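Local coordinates for xylose isomerase domain protein TIM barrel (Planctomyces limnophilus, PDB 3TVA) that binds a magnesium ion in a xylose isomerase-like TIM barrel and may act as an isomerase, at residues P177-L190 / V203-W217. Sequence-based numbering, arbitrary orientation. Where two conformers were deposited one is given.
With MG (magnesium ion), chain C.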
ATOM      1  N   PRO A 177      19.009  -1.598   0.918  1.00 10.53           N
ATOM      2  CA  PRO A 177      18.747  -0.643  -0.175  1.00 12.76           C
ATOM      3  C   PRO A 177      17.432  -0.862  -0.916  1.00 14.93           C
ATOM      4  O   PRO A 177      16.957   0.057  -1.572  1.00 12.56           O
ATOM      5  CB  PRO A 177      19.929  -0.863  -1.138  1.00 13.12           C
ATOM      6  CG  PRO A 177      20.328  -2.310  -0.892  1.00 16.10           C
ATOM      7  CD  PRO A 177      20.151  -2.484   0.612  1.00 13.82           C
ATOM      8  N   ASN A 178      16.885  -2.068  -0.857  1.00 13.20           N
ATOM      9  CA  ASN A 178      15.621  -2.371  -1.525  1.00 15.84           C
ATOM     10  C   ASN A 178      14.386  -2.226  -0.626  1.00 17.15           C
ATOM     11  O   ASN A 178      13.323  -2.747  -0.947  1.00 16.89           O
ATOM     12  CB  ASN A 178      15.652  -3.703  -2.285  1.00 15.12           C
ATOM     13  CG  ASN A 178      15.838  -4.874  -1.371  1.00 15.84           C
ATOM     14  OD1 ASN A 178      16.534  -4.769  -0.357  1.00 13.04           O
ATOM     15  ND2 ASN A 178      15.202  -5.997  -1.701  1.00 11.81           N
ATOM     16  N   LEU A 179      14.564  -1.659   0.566  1.00 18.30           N
ATOM     17  CA  LEU A 179      13.416  -1.378   1.427  1.00 12.82           C
ATOM     18  C   LEU A 179      12.916   0.053   1.290  1.00 15.33           C
ATOM     19  O   LEU A 179      13.693   0.999   1.402  1.00 15.22           O
ATOM     20  CB  LEU A 179      13.745  -1.663   2.899  1.00 14.46           C
ATOM     21  CG  LEU A 179      12.626  -1.384   3.917  1.00 16.81           C
ATOM     22  CD1 LEU A 179      11.415  -2.299   3.665  1.00 16.28           C
ATOM     23  CD2 LEU A 179      13.146  -1.585   5.355  1.00 13.52           C
ATOM     24  N   GLY A 180      11.599   0.205   1.164  1.00 13.88           N
ATOM     25  CA  GLY A 180      10.986   1.489   0.903  1.00 13.80           C
ATOM     26  C   GLY A 180       9.587   1.523   1.481  1.00 15.39           C
ATOM     27  O   GLY A 180       9.182   0.635   2.241  1.00 12.56           O
ATOM     28  N   ILE A 181       8.871   2.591   1.170  1.00 15.46           N
ATOM     29  CA  ILE A 181       7.546   2.838   1.723  1.00 16.23           C
ATOM     30  C   ILE A 181       6.514   2.989   0.612  1.00 16.60           C
ATOM     31  O   ILE A 181       6.786   3.638  -0.410  1.00 14.75           O
ATOM     32  CB  ILE A 181       7.573   4.142   2.548  1.00 16.18           C
ATOM     33  CG1 ILE A 181       8.378   3.935   3.839  1.00 10.88           C
ATOM     34  CG2 ILE A 181       6.146   4.654   2.848  1.00 15.84           C
ATOM     35  CD1 ILE A 181       8.640   5.233   4.578  1.00 12.89           C
ATOM     36  N   ASN A 182       5.351   2.364   0.788  1.00 14.23           N
ATOM     37  CA  ASN A 182       4.169   2.781   0.043  1.00 15.25           C
ATOM     38  C   ASN A 182       3.395   3.735   0.934  1.00 17.58           C
ATOM     39  O   ASN A 182       2.775   3.314   1.925  1.00 15.37           O
ATOM     40  CB  ASN A 182       3.262   1.599  -0.321  1.00 13.50           C
ATOM     41  CG  ASN A 182       2.080   2.032  -1.190  1.00 20.77           C
ATOM     42  OD1 ASN A 182       2.207   2.164  -2.414  1.00 18.85           O
ATOM     43  ND2 ASN A 182       0.930   2.279  -0.558  1.00 19.07           N
ATOM     44  N   PHE A 183       3.389   5.011   0.573  1.00 15.13           N
ATOM     45  CA  PHE A 183       2.820   6.001   1.474  1.00 15.65           C
ATOM     46  C   PHE A 183       1.305   6.114   1.306  1.00 16.49           C
ATOM     47  O   PHE A 183       0.797   6.304   0.188  1.00 15.16           O
ATOM     48  CB  PHE A 183       3.486   7.375   1.310  1.00 13.90           C
ATOM     49  CG  PHE A 183       3.155   8.329   2.436  1.00 16.99           C
ATOM     50  CD1 PHE A 183       2.115   9.233   2.316  1.00 13.68           C
ATOM     51  CD2 PHE A 183       3.865   8.284   3.635  1.00 16.92           C
ATOM     52  CE1 PHE A 183       1.790  10.094   3.367  1.00 15.89           C
ATOM     53  CE2 PHE A 183       3.552   9.141   4.691  1.00 19.42           C
ATOM     54  CZ  PHE A 183       2.514  10.040   4.562  1.00 16.34           C
ATOM     55  N   ASP A 184       0.595   5.976   2.422  1.00 13.57           N
ATOM     56  CA  ASP A 184      -0.866   6.118   2.460  1.00 16.50           C
ATOM     57  C   ASP A 184      -1.297   7.116   3.537  1.00 17.14           C
ATOM     58  O   ASP A 184      -1.362   6.776   4.708  1.00 20.97           O
ATOM     59  CB  ASP A 184      -1.586   4.782   2.662  1.00 17.12           C
ATOM     60  CG  ASP A 184      -3.114   4.930   2.607  1.00 22.15           C
ATOM     61  OD1 ASP A 184      -3.662   6.002   2.931  1.00 19.82           O
ATOM     62  OD2 ASP A 184      -3.798   3.979   2.213  1.00 19.60           O
ATOM     63  N   PRO A 185      -1.537   8.369   3.152  1.00 19.95           N
ATOM     64  CA  PRO A 185      -1.862   9.381   4.170  1.00 19.32           C
ATOM     65  C   PRO A 185      -3.161   9.100   4.946  1.00 22.30           C
ATOM     66  O   PRO A 185      -3.259   9.477   6.116  1.00 21.26           O
ATOM     67  CB  PRO A 185      -1.989  10.659   3.350  1.00 17.80           C
ATOM     68  CG  PRO A 185      -2.463  10.181   1.994  1.00 21.14           C
ATOM     69  CD  PRO A 185      -1.872   8.806   1.786  1.00 19.27           C
ATOM     70  N   ALA A 186      -4.145   8.457   4.315  1.00 18.08           N
ATOM     71  CA  ALA A 186      -5.407   8.216   4.989  1.00 17.91           C
ATOM     72  C   ALA A 186      -5.229   7.259   6.157  1.00 21.83           C
ATOM     73  O   ALA A 186      -5.925   7.389   7.171  1.00 21.58           O
ATOM     74  CB  ALA A 186      -6.462   7.691   4.015  1.00 18.32           C
ATOM     75  N   ASN A 187      -4.278   6.329   6.040  1.00 18.11           N
ATOM     76  CA  ASN A 187      -4.030   5.366   7.117  1.00 18.76           C
ATOM     77  C   ASN A 187      -3.664   6.036   8.436  1.00 20.86           C
ATOM     78  O   ASN A 187      -4.106   5.612   9.494  1.00 24.42           O
ATOM     79  CB  ASN A 187      -2.959   4.327   6.735  1.00 14.62           C
ATOM     80  CG  ASN A 187      -3.450   3.346   5.661  1.00 20.73           C
ATOM     81  OD1 ASN A 187      -4.627   3.344   5.299  1.00 21.41           O
ATOM     82  ND2 ASN A 187      -2.549   2.496   5.171  1.00 16.25           N
HETATM   83  N   MSE A 188      -2.866   7.093   8.376  0.70 22.06           N
HETATM   84  CA  MSE A 188      -2.467   7.753   9.612  0.70 23.22           C
HETATM   85  C   MSE A 188      -3.605   8.512  10.269  0.70 21.87           C
HETATM   86  O   MSE A 188      -3.610   8.706  11.484  0.70 24.02           O
HETATM   87  CB  MSE A 188      -1.294   8.672   9.370  0.70 21.70           C
HETATM   88  CG  MSE A 188      -0.046   7.911   9.009  0.70 27.47           C
HETATM   89 SE   MSE A 188       1.391   9.183   9.100  0.70 46.18          SE
HETATM   90  CE  MSE A 188       1.515   9.387  11.050  0.70 30.10           C
ATOM     91  N   ILE A 189      -4.572   8.937   9.464  1.00 20.45           N
ATOM     92  CA  ILE A 189      -5.783   9.521  10.007  1.00 19.32           C
ATOM     93  C   ILE A 189      -6.689   8.444  10.591  1.00 24.78           C
ATOM     94  O   ILE A 189      -7.300   8.635  11.643  1.00 25.50           O
ATOM     95  CB  ILE A 189      -6.513  10.349   8.942  1.00 19.54           C
ATOM     96  CG1 ILE A 189      -5.630  11.534   8.540  1.00 17.91           C
ATOM     97  CG2 ILE A 189      -7.853  10.819   9.462  1.00 19.50           C
ATOM     98  CD1 ILE A 189      -6.248  12.453   7.511  1.00 21.27           C
ATOM     99  N   LEU A 190      -6.762   7.306   9.909  1.00 24.54           N
ATOM    100  CA  LEU A 190      -7.597   6.202  10.370  1.00 23.66           C
ATOM    101  C   LEU A 190      -7.099   5.681  11.721  1.00 22.20           C
ATOM    102  O   LEU A 190      -7.887   5.516  12.655  1.00 24.44           O
ATOM    103  CB  LEU A 190      -7.652   5.093   9.313  1.00 23.18           C
ATOM    104  CG  LEU A 190      -8.411   5.456   8.030  1.00 25.39           C
ATOM    105  CD1 LEU A 190      -8.195   4.396   6.952  1.00 27.53           C
ATOM    106  CD2 LEU A 190      -9.914   5.625   8.316  1.00 26.15           C
ATOM    107  N   VAL A 203       9.564  11.152   6.042  1.00 14.37           N
ATOM    108  CA  VAL A 203       9.961   9.871   5.443  1.00 16.93           C
ATOM    109  C   VAL A 203      10.331   9.935   3.962  1.00 15.92           C
ATOM    110  O   VAL A 203      10.516   8.893   3.327  1.00 15.19           O
ATOM    111  CB  VAL A 203       8.954   8.729   5.729  1.00 17.05           C
ATOM    112  CG1 VAL A 203       8.741   8.594   7.238  1.00 16.97           C
ATOM    113  CG2 VAL A 203       7.626   8.949   4.983  1.00 11.01           C
ATOM    114  N   ALA A 204      10.388  11.153   3.425  1.00 16.71           N
ATOM    115  CA  ALA A 204      10.448  11.398   1.986  1.00 15.61           C
ATOM    116  C   ALA A 204      11.463  10.522   1.234  1.00 16.15           C
ATOM    117  O   ALA A 204      11.148   9.989   0.170  1.00 15.76           O
ATOM    118  CB  ALA A 204      10.753  12.891   1.726  1.00 13.26           C
ATOM    119  N   ARG A 205      12.663  10.360   1.789  1.00 14.94           N
ATOM    120  CA  ARG A 205      13.731   9.661   1.063  1.00 13.74           C
ATOM    121  C   ARG A 205      13.445   8.173   0.858  1.00 14.97           C
ATOM    122  O   ARG A 205      14.092   7.527   0.023  1.00 16.98           O
ATOM    123  CB  ARG A 205      15.101   9.866   1.733  1.00 10.61           C
ATOM    124  CG  ARG A 205      15.251   9.203   3.114  1.00 12.29           C
ATOM    125  CD  ARG A 205      16.530   9.709   3.786  1.00 13.29           C
ATOM    126  NE  ARG A 205      16.712   9.213   5.157  1.00 17.05           N
ATOM    127  CZ  ARG A 205      16.181   9.795   6.230  1.00 18.91           C
ATOM    128  NH1 ARG A 205      15.407  10.873   6.082  1.00 16.81           N
ATOM    129  NH2 ARG A 205      16.407   9.304   7.444  1.00 14.78           N
ATOM    130  N   TYR A 206      12.510   7.617   1.636  1.00 13.00           N
ATOM    131  CA  TYR A 206      12.120   6.212   1.475  1.00 12.27           C
ATOM    132  C   TYR A 206      10.846   5.960   0.662  1.00 11.70           C
ATOM    133  O   TYR A 206      10.474   4.808   0.470  1.00 13.26           O
ATOM    134  CB  TYR A 206      12.009   5.516   2.848  1.00 13.43           C
ATOM    135  CG  TYR A 206      13.252   5.654   3.685  1.00 14.98           C
ATOM    136  CD1 TYR A 206      14.464   5.114   3.248  1.00 16.12           C
ATOM    137  CD2 TYR A 206      13.228   6.317   4.919  1.00 15.39           C
ATOM    138  CE1 TYR A 206      15.624   5.227   4.007  1.00 14.26           C
ATOM    139  CE2 TYR A 206      14.402   6.425   5.709  1.00 13.52           C
ATOM    140  CZ  TYR A 206      15.590   5.884   5.229  1.00 17.52           C
ATOM    141  OH  TYR A 206      16.750   5.994   5.960  1.00 18.45           O
ATOM    142  N   VAL A 207      10.160   7.008   0.202  1.00 12.72           N
ATOM    143  CA  VAL A 207       8.872   6.796  -0.467  1.00 16.29           C
ATOM    144  C   VAL A 207       9.119   6.256  -1.872  1.00 19.91           C
ATOM    145  O   VAL A 207       9.821   6.893  -2.660  1.00 16.85           O
ATOM    146  CB  VAL A 207       8.095   8.120  -0.582  1.00 16.80           C
ATOM    147  CG1 VAL A 207       6.874   7.954  -1.490  1.00 17.59           C
ATOM    148  CG2 VAL A 207       7.682   8.613   0.800  1.00 16.21           C
ATOM    149  N   ARG A 208       8.635   5.045  -2.159  0.54 17.04           N
ATOM    150  CA  ARG A 208       8.735   4.497  -3.511  0.54 16.62           C
ATOM    151  C   ARG A 208       7.428   4.364  -4.300  0.54 18.64           C
ATOM    152  O   ARG A 208       7.457   4.142  -5.508  0.54 19.23           O
ATOM    153  CB  ARG A 208       9.405   3.116  -3.447  0.54 15.69           C
ATOM    154  CG  ARG A 208      10.683   3.073  -2.637  0.54 17.40           C
ATOM    155  CD  ARG A 208      11.953   3.226  -3.485  0.54 17.75           C
ATOM    156  NE  ARG A 208      13.090   2.752  -2.702  0.54 18.84           N
ATOM    157  CZ  ARG A 208      13.746   1.613  -2.917  0.54 21.51           C
ATOM    158  NH1 ARG A 208      13.438   0.821  -3.955  0.54 16.44           N
ATOM    159  NH2 ARG A 208      14.737   1.282  -2.100  0.54 16.41           N
ATOM    160  N   SER A 209       6.293   4.479  -3.618  1.00 15.86           N
ATOM    161  CA  SER A 209       4.986   4.362  -4.268  1.00 15.47           C
ATOM    162  C   SER A 209       3.972   4.967  -3.327  1.00 14.96           C
ATOM    163  O   SER A 209       4.268   5.165  -2.155  1.00 14.66           O
ATOM    164  CB  SER A 209       4.624   2.909  -4.633  1.00 19.48           C
ATOM    165  OG  SER A 209       4.553   2.088  -3.480  1.00 20.23           O
ATOM    166  N   ILE A 210       2.782   5.286  -3.810  1.00 15.16           N
ATOM    167  CA  ILE A 210       1.817   5.923  -2.916  1.00 17.30           C
ATOM    168  C   ILE A 210       0.398   5.466  -3.184  1.00 20.79           C
ATOM    169  O   ILE A 210       0.084   4.988  -4.269  1.00 23.40           O
ATOM    170  CB  ILE A 210       1.833   7.470  -3.039  1.00 21.14           C
ATOM    171  CG1 ILE A 210       1.323   7.891  -4.408  1.00 22.61           C
ATOM    172  CG2 ILE A 210       3.251   8.063  -2.792  1.00 12.89           C
ATOM    173  CD1 ILE A 210       0.260   8.945  -4.339  1.00 24.93           C
ATOM    174  N   HIS A 211      -0.455   5.628  -2.176  1.00 18.07           N
ATOM    175  CA  HIS A 211      -1.883   5.485  -2.352  1.00 19.86           C
ATOM    176  C   HIS A 211      -2.567   6.833  -2.175  1.00 22.92           C
ATOM    177  O   HIS A 211      -2.199   7.624  -1.296  1.00 24.64           O
ATOM    178  CB  HIS A 211      -2.434   4.432  -1.385  1.00 17.80           C
ATOM    179  CG  HIS A 211      -2.034   3.037  -1.753  1.00 21.66           C
ATOM    180  ND1 HIS A 211      -2.151   1.968  -0.895  1.00 17.08           N
ATOM    181  CD2 HIS A 211      -1.503   2.539  -2.897  1.00 23.21           C
ATOM    182  CE1 HIS A 211      -1.703   0.873  -1.480  1.00 19.46           C
ATOM    183  NE2 HIS A 211      -1.308   1.189  -2.701  1.00 22.88           N
ATOM    184  N   CYS A 212      -3.531   7.113  -3.044  1.00 20.43           N
ATOM    185  CA  CYS A 212      -4.376   8.274  -2.868  1.00 17.70           C
ATOM    186  C   CYS A 212      -5.678   7.791  -2.278  1.00 22.66           C
ATOM    187  O   CYS A 212      -6.476   7.135  -2.951  1.00 23.06           O
ATOM    188  CB  CYS A 212      -4.634   8.976  -4.202  1.00 19.71           C
ATOM    189  SG  CYS A 212      -3.127   9.736  -4.848  1.00 29.56           S
ATOM    190  N   LYS A 213      -5.876   8.127  -1.010  1.00 23.46           N
ATOM    191  CA  LYS A 213      -7.048   7.702  -0.262  1.00 25.01           C
ATOM    192  C   LYS A 213      -7.314   8.809   0.754  1.00 23.59           C
ATOM    193  O   LYS A 213      -6.394   9.544   1.124  1.00 20.35           O
ATOM    194  CB  LYS A 213      -6.782   6.365   0.439  1.00 19.46           C
ATOM    195  CG  LYS A 213      -8.051   5.724   0.983  1.00 27.32           C
ATOM    196  CD  LYS A 213      -7.811   4.950   2.264  1.00 31.50           C
ATOM    197  CE  LYS A 213      -7.063   3.696   2.032  1.00 29.41           C
ATOM    198  NZ  LYS A 213      -6.343   3.230   3.269  1.00 24.58           N
ATOM    199  N   ASP A 214      -8.558   8.948   1.206  1.00 21.34           N
ATOM    200  CA  ASP A 214      -8.898  10.046   2.116  1.00 23.55           C
ATOM    201  C   ASP A 214      -9.669   9.524   3.331  1.00 22.82           C
ATOM    202  O   ASP A 214     -10.300   8.464   3.269  1.00 22.31           O
ATOM    203  CB  ASP A 214      -9.726  11.108   1.375  1.00 22.74           C
ATOM    204  CG  ASP A 214      -9.531  12.526   1.935  1.00 25.89           C
ATOM    205  OD1 ASP A 214      -8.997  12.691   3.058  1.00 26.41           O
ATOM    206  OD2 ASP A 214      -9.932  13.485   1.242  1.00 24.20           O
ATOM    207  N   ALA A 215      -9.622  10.266   4.434  1.00 21.99           N
ATOM    208  CA  ALA A 215     -10.321   9.852   5.647  1.00 25.28           C
ATOM    209  C   ALA A 215     -10.618  11.033   6.557  1.00 26.72           C
ATOM    210  O   ALA A 215      -9.982  12.083   6.453  1.00 28.86           O
ATOM    211  CB  ALA A 215      -9.502   8.801   6.401  1.00 20.41           C
ATOM    212  N   LEU A 216     -11.578  10.843   7.458  1.00 24.40           N
ATOM    213  CA  LEU A 216     -11.905  11.830   8.485  1.00 25.07           C
ATOM    214  C   LEU A 216     -11.321  11.365   9.813  1.00 26.51           C
ATOM    215  O   LEU A 216     -11.372  10.172  10.129  1.00 24.65           O
ATOM    216  CB  LEU A 216     -13.428  11.968   8.624  1.00 28.51           C
ATOM    217  CG  LEU A 216     -14.190  12.490   7.402  1.00 33.24           C
ATOM    218  CD1 LEU A 216     -15.719  12.364   7.606  1.00 34.97           C
ATOM    219  CD2 LEU A 216     -13.798  13.957   7.098  1.00 29.85           C
ATOM    220  N   TRP A 217     -10.755  12.287  10.586  1.00 27.56           N
ATOM    221  CA  TRP A 217     -10.280  11.953  11.930  1.00 28.04           C
ATOM    222  C   TRP A 217     -11.415  11.435  12.806  1.00 30.91           C
ATOM    223  O   TRP A 217     -12.560  11.865  12.672  1.00 32.11           O
ATOM    224  CB  TRP A 217      -9.692  13.188  12.620  1.00 26.98           C
ATOM    225  CG  TRP A 217      -8.433  13.680  12.000  1.00 27.50           C
ATOM    226  CD1 TRP A 217      -8.306  14.704  11.102  1.00 30.68           C
ATOM    227  CD2 TRP A 217      -7.112  13.179  12.227  1.00 24.66           C
ATOM    228  NE1 TRP A 217      -6.985  14.859  10.749  1.00 29.31           N
ATOM    229  CE2 TRP A 217      -6.233  13.937  11.424  1.00 26.31           C
ATOM    230  CE3 TRP A 217      -6.589  12.157  13.021  1.00 27.65           C
ATOM    231  CZ2 TRP A 217      -4.858  13.713  11.402  1.00 27.95           C
ATOM    232  CZ3 TRP A 217      -5.226  11.927  12.994  1.00 28.42           C
ATOM    233  CH2 TRP A 217      -4.375  12.703  12.187  1.00 27.66           C
TER
HETATM  234 MG    MG C 291      -3.227   1.844   1.315  1.00  7.92          MG
HETATM  235  O   HOH W   1      14.284   3.380  -0.127  1.00 40.10           O
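Strands 179-183 and 207-212 run parallel, their axes 4.3 Å apart and inclined by 15°, and a beta bulge shifts the register by one residue between the Ile-181/Val-207 and Asn-182/Ser-209 pairs. Ile-181 O lies at the bulge, taking a bond from Arg-208 N and a weak one from Ser-209 N; beyond it, His-211 N donates to Phe-183 O. Ser-209 OG donates to a lone pair of Asn-182 OD1 in the amide plane, at 2.6 Å. With CG anti to the backbone N (chi1 -176°), the Asn-182 amide reaches over the His-211 ring, where ND2 stands 3.0 Å above its centre and is hydrogen-bonded to Glu-158, itself a magnesium ligand. These are neighbouring strands of the TIM barrel, and their C-terminal ends carry the metal: Asp-184 OD2 (2.4 Å) and His-211 ND1 (2.5 Å) bind magnesium, with Glu-158 and Glu-259 completing the protein ligands. A hydrogen bond from His-211 NE2 to Gln-39 helps fix the ring's rotation. Lys-213 NZ forms a salt bridge with the same Asp-184 OD2, 2.9 Å away on its syn side but tilted out of the carboxylate plane, while OD1 caps helix 185-190 through Asn-187 N. On the outer side of the sheet Ile-181 CD1 packs on Val-203 and on CB of Tyr-206. Farther along, Ala-215 CB touches Leu-190 CD2, and Ile-189 crosses the Trp-217 indole at about a right angle, its CG2 3.9 Å from the five-membered-ring centroid in a CH-pi contact and CG1 over the same ring system. Putting an alanine at Trp-217 would probably leave Ile-189 CG1 and CG2 without the indole face they pack on and open a gap beside helix 185-190.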